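Local coordinates for protein L544 (Acanthamoeba polyphaga mimivirus, PDB 4AMQ) that probably transfers nucleotidyl groups, as a virion-associated enzyme that carries two manganese ions in its nucleotidyltransferase domain, at residues F93-G107 with V190-K204. Residues are numbered along the deposited sequence; the frame is centred on the assembly and turned at random.
Sequences FTNDNQIKLIYVICG and VVKNNSILLLQYFVK. With MG (magnesium ion), chain D.
Tyr-103 and Ile-102 both face Gln-200, a classic beta bulge where strands 99-107 and 196-204 pair antiparallel inside the mixed sheet of the nucleotidyltransferase domain. Gln-200 O accepts from Ile-102 N at 2.9 Å and, weakly, from Tyr-103 N, and the register slips by one residue there. The Gln-200 side chain starts with CB against Tyr-103 O; CG, set beside its own backbone N (chi1 -75°), leads the extended chain up off the sheet with a lean toward Ile-105. CD and NE2 then rest on Ile-105 CD1, each at 3.6 Å, while OE1 turns to the edge of the Tyr-103 ring, 3.2 Å from Tyr-103 CD2. Gln-200 also touches Asp-213, a manganese ligand on strand 209-217, which places this face beside the metal site.

On the other face, packed against helix 82-93, Leu-101 CD1 sits over the Tyr-201 ring in a CH-pi contact, 4.0 Å from its centroid. Phe-93 stands at 87° to that ring. At one end, Asp-96 O and Ile-99 O bind magnesium, and Gln-98 NE2 donates to Lys-204 O. At the other, Cys-106 SG packs 3.4 Å from Val-190 CG1.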
loop_
_atom_site.group_PDB
_atom_site.type_symbol
_atom_site.label_atom_id
_atom_site.label_comp_id
_atom_site.label_asym_id
_atom_site.label_seq_id
_atom_site.Cartn_x
_atom_site.Cartn_y
_atom_site.Cartn_z
ATOM N N PHE A 93 -13.455 3.316 -17.428
ATOM C CA PHE A 93 -11.996 3.239 -17.380
ATOM C C PHE A 93 -11.415 2.294 -18.426
ATOM O O PHE A 93 -10.207 2.275 -18.644
ATOM C CB PHE A 93 -11.525 2.803 -15.988
ATOM C CG PHE A 93 -11.866 3.776 -14.905
ATOM C CD1 PHE A 93 -11.822 5.139 -15.140
ATOM C CD2 PHE A 93 -12.242 3.328 -13.651
ATOM C CE1 PHE A 93 -12.141 6.038 -14.142
ATOM C CE2 PHE A 93 -12.563 4.222 -12.653
ATOM C CZ PHE A 93 -12.511 5.578 -12.899
ATOM N N THR A 94 -12.271 1.512 -19.071
ATOM C CA THR A 94 -11.802 0.478 -19.989
ATOM C C THR A 94 -10.886 1.020 -21.095
ATOM O O THR A 94 -9.935 0.358 -21.504
ATOM C CB THR A 94 -12.983 -0.291 -20.605
ATOM O OG1 THR A 94 -13.832 -0.770 -19.554
ATOM C CG2 THR A 94 -12.485 -1.472 -21.433
ATOM N N ASN A 95 -11.175 2.227 -21.569
ATOM C CA ASN A 95 -10.356 2.854 -22.600
ATOM C C ASN A 95 -9.564 4.042 -22.063
ATOM O O ASN A 95 -9.226 4.958 -22.808
ATOM C CB ASN A 95 -11.221 3.295 -23.781
ATOM C CG ASN A 95 -11.967 2.141 -24.415
ATOM O OD1 ASN A 95 -13.196 2.147 -24.491
ATOM N ND2 ASN A 95 -11.226 1.137 -24.875
ATOM N N ASP A 96 -9.275 4.023 -20.765
ATOM C CA ASP A 96 -8.490 5.082 -20.147
ATOM C C ASP A 96 -7.160 4.516 -19.658
ATOM O O ASP A 96 -7.102 3.862 -18.620
ATOM C CB ASP A 96 -9.261 5.705 -18.980
ATOM C CG ASP A 96 -8.669 7.025 -18.523
ATOM O OD1 ASP A 96 -7.496 7.301 -18.852
ATOM O OD2 ASP A 96 -9.378 7.788 -17.830
ATOM N N ASN A 97 -6.091 4.772 -20.405
ATOM C CA ASN A 97 -4.791 4.191 -20.083
ATOM C C ASN A 97 -4.161 4.761 -18.813
ATOM O O ASN A 97 -3.228 4.184 -18.261
ATOM C CB ASN A 97 -3.828 4.341 -21.261
ATOM C CG ASN A 97 -2.535 3.572 -21.059
ATOM O OD1 ASN A 97 -1.472 4.161 -20.867
ATOM N ND2 ASN A 97 -2.623 2.247 -21.093
ATOM N N GLN A 98 -4.672 5.899 -18.358
ATOM C CA GLN A 98 -4.112 6.578 -17.195
ATOM C C GLN A 98 -4.614 5.986 -15.874
ATOM O O GLN A 98 -3.922 6.031 -14.858
ATOM C CB GLN A 98 -4.442 8.071 -17.257
ATOM C CG GLN A 98 -3.927 8.875 -16.072
ATOM C CD GLN A 98 -4.360 10.324 -16.122
ATOM O OE1 GLN A 98 -5.525 10.626 -16.378
ATOM N NE2 GLN A 98 -3.423 11.231 -15.879
ATOM N N ILE A 99 -5.818 5.427 -15.896
ATOM C CA ILE A 99 -6.466 4.967 -14.674
ATOM C C ILE A 99 -6.841 3.498 -14.724
ATOM O O ILE A 99 -7.526 3.055 -15.638
ATOM C CB ILE A 99 -7.753 5.759 -14.393
ATOM C CG1 ILE A 99 -7.440 7.246 -14.211
ATOM C CG2 ILE A 99 -8.468 5.196 -13.169
ATOM C CD1 ILE A 99 -8.672 8.094 -13.970
ATOM N N LYS A 100 -6.407 2.744 -13.725
ATOM C CA LYS A 100 -6.806 1.352 -13.625
ATOM C C LYS A 100 -7.341 1.061 -12.230
ATOM O O LYS A 100 -6.688 1.358 -11.233
ATOM C CB LYS A 100 -5.627 0.429 -13.956
ATOM C CG LYS A 100 -6.039 -0.978 -14.374
ATOM C CD LYS A 100 -4.826 -1.860 -14.662
ATOM C CE LYS A 100 -4.035 -1.363 -15.865
ATOM N NZ LYS A 100 -4.781 -1.524 -17.146
ATOM N N LEU A 101 -8.542 0.498 -12.161
ATOM C CA LEU A 101 -9.072 0.019 -10.898
ATOM C C LEU A 101 -8.632 -1.426 -10.697
ATOM O O LEU A 101 -9.182 -2.335 -11.311
ATOM C CB LEU A 101 -10.597 0.124 -10.876
ATOM C CG LEU A 101 -11.281 -0.442 -9.631
ATOM C CD1 LEU A 101 -10.695 0.164 -8.366
ATOM C CD2 LEU A 101 -12.784 -0.204 -9.694
ATOM N N ILE A 102 -7.629 -1.629 -9.846
ATOM C CA ILE A 102 -7.049 -2.955 -9.634
ATOM C C ILE A 102 -7.929 -3.856 -8.773
ATOM O O ILE A 102 -8.237 -4.983 -9.152
ATOM C CB ILE A 102 -5.652 -2.868 -8.984
ATOM C CG1 ILE A 102 -4.680 -2.108 -9.890
ATOM C CG2 ILE A 102 -5.119 -4.262 -8.685
ATOM C CD1 ILE A 102 -4.417 -2.786 -11.212
ATOM N N TYR A 103 -8.327 -3.362 -7.607
ATOM C CA TYR A 103 -9.148 -4.160 -6.707
ATOM C C TYR A 103 -10.309 -3.366 -6.141
ATOM O O TYR A 103 -10.177 -2.180 -5.838
ATOM C CB TYR A 103 -8.330 -4.688 -5.525
ATOM C CG TYR A 103 -7.217 -5.650 -5.868
ATOM C CD1 TYR A 103 -7.476 -6.848 -6.523
ATOM C CD2 TYR A 103 -5.907 -5.373 -5.497
ATOM C CE1 TYR A 103 -6.454 -7.732 -6.823
ATOM C CE2 TYR A 103 -4.884 -6.250 -5.788
ATOM C CZ TYR A 103 -5.161 -7.425 -6.450
ATOM O OH TYR A 103 -4.134 -8.290 -6.732
ATOM N N VAL A 104 -11.442 -4.038 -5.997
ATOM C CA VAL A 104 -12.521 -3.549 -5.157
ATOM C C VAL A 104 -12.578 -4.465 -3.945
ATOM O O VAL A 104 -12.878 -5.655 -4.070
ATOM C CB VAL A 104 -13.872 -3.565 -5.887
ATOM C CG1 VAL A 104 -14.996 -3.224 -4.921
ATOM C CG2 VAL A 104 -13.854 -2.588 -7.053
ATOM N N ILE A 105 -12.263 -3.917 -2.777
ATOM C CA ILE A 105 -12.198 -4.718 -1.563
ATOM C C ILE A 105 -13.475 -4.578 -0.752
ATOM O O ILE A 105 -13.769 -3.511 -0.218
ATOM C CB ILE A 105 -11.004 -4.318 -0.684
ATOM C CG1 ILE A 105 -9.707 -4.365 -1.491
ATOM C CG2 ILE A 105 -10.916 -5.225 0.532
ATOM C CD1 ILE A 105 -8.479 -4.021 -0.682
ATOM N N CYS A 106 -14.226 -5.667 -0.664
ATOM C CA CYS A 106 -15.479 -5.681 0.071
ATOM C C CYS A 106 -15.824 -7.116 0.444
ATOM O O CYS A 106 -15.944 -7.978 -0.425
ATOM C CB CYS A 106 -16.597 -5.074 -0.781
ATOM S SG CYS A 106 -18.144 -4.741 0.108
ATOM N N GLY A 107 -15.973 -7.371 1.739
ATOM C CA GLY A 107 -16.348 -8.693 2.211
ATOM C C GLY A 107 -15.214 -9.433 2.890
ATOM O O GLY A 107 -14.056 -9.031 2.803
ATOM N N VAL A 190 -22.384 -9.380 -0.671
ATOM C CA VAL A 190 -21.305 -8.750 0.082
ATOM C C VAL A 190 -21.588 -7.286 0.427
ATOM O O VAL A 190 -21.358 -6.858 1.556
ATOM C CB VAL A 190 -19.962 -8.866 -0.661
ATOM C CG1 VAL A 190 -18.902 -8.042 0.029
ATOM C CG2 VAL A 190 -19.535 -10.328 -0.750
ATOM N N VAL A 191 -22.081 -6.516 -0.538
ATOM C CA VAL A 191 -22.420 -5.119 -0.274
ATOM C C VAL A 191 -23.560 -4.988 0.738
ATOM O O VAL A 191 -23.594 -4.045 1.529
ATOM C CB VAL A 191 -22.776 -4.347 -1.566
ATOM C CG1 VAL A 191 -23.374 -5.276 -2.602
ATOM C CG2 VAL A 191 -23.725 -3.199 -1.256
ATOM N N LYS A 192 -24.487 -5.939 0.715
ATOM C CA LYS A 192 -25.626 -5.909 1.625
ATOM C C LYS A 192 -25.190 -6.194 3.060
ATOM O O LYS A 192 -25.792 -5.697 4.012
ATOM C CB LYS A 192 -26.699 -6.910 1.188
ATOM C CG LYS A 192 -28.026 -6.753 1.918
ATOM C CD LYS A 192 -28.649 -5.391 1.636
ATOM C CE LYS A 192 -29.872 -5.141 2.511
ATOM N NZ LYS A 192 -30.455 -3.790 2.274
ATOM N N ASN A 193 -24.135 -6.987 3.207
ATOM C CA ASN A 193 -23.640 -7.366 4.525
ATOM C C ASN A 193 -22.507 -6.480 5.024
ATOM O O ASN A 193 -21.917 -6.747 6.073
ATOM C CB ASN A 193 -23.193 -8.829 4.529
ATOM C CG ASN A 193 -24.358 -9.791 4.418
ATOM O OD1 ASN A 193 -25.103 -9.992 5.379
ATOM N ND2 ASN A 193 -24.518 -10.396 3.247
ATOM N N ASN A 194 -22.201 -5.426 4.276
ATOM C CA ASN A 194 -21.100 -4.543 4.645
ATOM C C ASN A 194 -21.473 -3.071 4.572
ATOM O O ASN A 194 -22.459 -2.705 3.938
ATOM C CB ASN A 194 -19.867 -4.838 3.785
ATOM C CG ASN A 194 -19.209 -6.157 4.146
ATOM O OD1 ASN A 194 -18.325 -6.209 5.003
ATOM N ND2 ASN A 194 -19.644 -7.233 3.500
ATOM N N SER A 195 -20.680 -2.228 5.224
ATOM C CA SER A 195 -20.969 -0.798 5.272
ATOM C C SER A 195 -20.012 0.013 4.407
ATOM O O SER A 195 -20.294 1.160 4.066
ATOM C CB SER A 195 -20.911 -0.293 6.713
ATOM O OG SER A 195 -21.803 -1.015 7.544
ATOM N N ILE A 196 -18.877 -0.583 4.062
ATOM C CA ILE A 196 -17.854 0.118 3.299
ATOM C C ILE A 196 -17.147 -0.794 2.300
ATOM O O ILE A 196 -16.991 -1.990 2.538
ATOM C CB ILE A 196 -16.796 0.743 4.228
ATOM C CG1 ILE A 196 -15.705 1.430 3.404
ATOM C CG2 ILE A 196 -16.189 -0.318 5.130
ATOM C CD1 ILE A 196 -14.491 1.829 4.208
ATOM N N LEU A 197 -16.736 -0.220 1.174
ATOM C CA LEU A 197 -15.882 -0.922 0.223
ATOM C C LEU A 197 -14.687 -0.047 -0.137
ATOM O O LEU A 197 -14.754 1.182 -0.045
ATOM C CB LEU A 197 -16.664 -1.336 -1.028
ATOM C CG LEU A 197 -17.314 -0.254 -1.891
ATOM C CD1 LEU A 197 -16.303 0.344 -2.859
ATOM C CD2 LEU A 197 -18.499 -0.831 -2.654
ATOM N N LEU A 198 -13.586 -0.681 -0.529
ATOM C CA LEU A 198 -12.368 0.054 -0.856
ATOM C C LEU A 198 -12.046 -0.076 -2.336
ATOM O O LEU A 198 -11.963 -1.190 -2.860
ATOM C CB LEU A 198 -11.187 -0.460 -0.025
ATOM C CG LEU A 198 -9.835 0.235 -0.214
ATOM C CD1 LEU A 198 -9.863 1.619 0.409
ATOM C CD2 LEU A 198 -8.706 -0.589 0.391
ATOM N N LEU A 199 -11.882 1.063 -3.005
ATOM C CA LEU A 199 -11.449 1.084 -4.397
ATOM C C LEU A 199 -9.938 1.289 -4.455
ATOM O O LEU A 199 -9.429 2.322 -4.015
ATOM C CB LEU A 199 -12.157 2.204 -5.164
ATOM C CG LEU A 199 -13.688 2.200 -5.181
ATOM C CD1 LEU A 199 -14.231 3.448 -5.872
ATOM C CD2 LEU A 199 -14.220 0.941 -5.847
ATOM N N GLN A 200 -9.217 0.309 -4.986
ATOM C CA GLN A 200 -7.765 0.430 -5.099
ATOM C C GLN A 200 -7.335 0.746 -6.524
ATOM O O GLN A 200 -7.293 -0.131 -7.386
ATOM C CB GLN A 200 -7.060 -0.824 -4.586
ATOM C CG GLN A 200 -7.050 -0.930 -3.068
ATOM C CD GLN A 200 -6.181 -2.063 -2.569
ATOM O OE1 GLN A 200 -5.980 -3.059 -3.262
ATOM N NE2 GLN A 200 -5.652 -1.912 -1.360
ATOM N N TYR A 201 -7.016 2.012 -6.760
ATOM C CA TYR A 201 -6.634 2.472 -8.084
ATOM C C TYR A 201 -5.123 2.581 -8.206
ATOM O O TYR A 201 -4.412 2.737 -7.210
ATOM C CB TYR A 201 -7.220 3.863 -8.359
ATOM C CG TYR A 201 -8.722 3.950 -8.563
ATOM C CD1 TYR A 201 -9.289 3.712 -9.808
ATOM C CD2 TYR A 201 -9.565 4.330 -7.523
ATOM C CE1 TYR A 201 -10.653 3.816 -10.007
ATOM C CE2 TYR A 201 -10.936 4.439 -7.712
ATOM C CZ TYR A 201 -11.473 4.182 -8.958
ATOM O OH TYR A 201 -12.834 4.288 -9.158
ATOM N N PHE A 202 -4.639 2.497 -9.438
ATOM C CA PHE A 202 -3.330 3.032 -9.773
ATOM C C PHE A 202 -3.502 4.017 -10.924
ATOM O O PHE A 202 -4.181 3.733 -11.906
ATOM C CB PHE A 202 -2.315 1.924 -10.070
ATOM C CG PHE A 202 -1.707 1.338 -8.832
ATOM C CD1 PHE A 202 -0.583 1.915 -8.261
ATOM C CD2 PHE A 202 -2.285 0.241 -8.209
ATOM C CE1 PHE A 202 -0.027 1.396 -7.104
ATOM C CE2 PHE A 202 -1.735 -0.285 -7.055
ATOM C CZ PHE A 202 -0.602 0.295 -6.501
ATOM N N VAL A 203 -2.926 5.199 -10.763
ATOM C CA VAL A 203 -3.140 6.284 -11.703
ATOM C C VAL A 203 -1.810 6.829 -12.189
ATOM O O VAL A 203 -0.947 7.194 -11.397
ATOM C CB VAL A 203 -3.962 7.428 -11.059
ATOM C CG1 VAL A 203 -4.122 8.599 -12.029
ATOM C CG2 VAL A 203 -5.321 6.914 -10.606
ATOM N N LYS A 204 -1.642 6.877 -13.500
ATOM C CA LYS A 204 -0.447 7.477 -14.058
ATOM C C LYS A 204 -0.602 8.989 -14.017
ATOM O O LYS A 204 -1.279 9.576 -14.858
ATOM C CB LYS A 204 -0.215 7.004 -15.488
ATOM C CG LYS A 204 1.152 7.378 -16.012
ATOM C CD LYS A 204 1.260 7.168 -17.507
ATOM C CE LYS A 204 2.624 7.614 -18.009
ATOM N NZ LYS A 204 2.721 7.539 -19.492
HETATM MG MG MG D . -7.900 1.626 -17.596
HETATM O O HOH W 1 -5.516 1.304 -18.065
HETATM O O HOH W 2 -9.053 -0.547 -16.885
#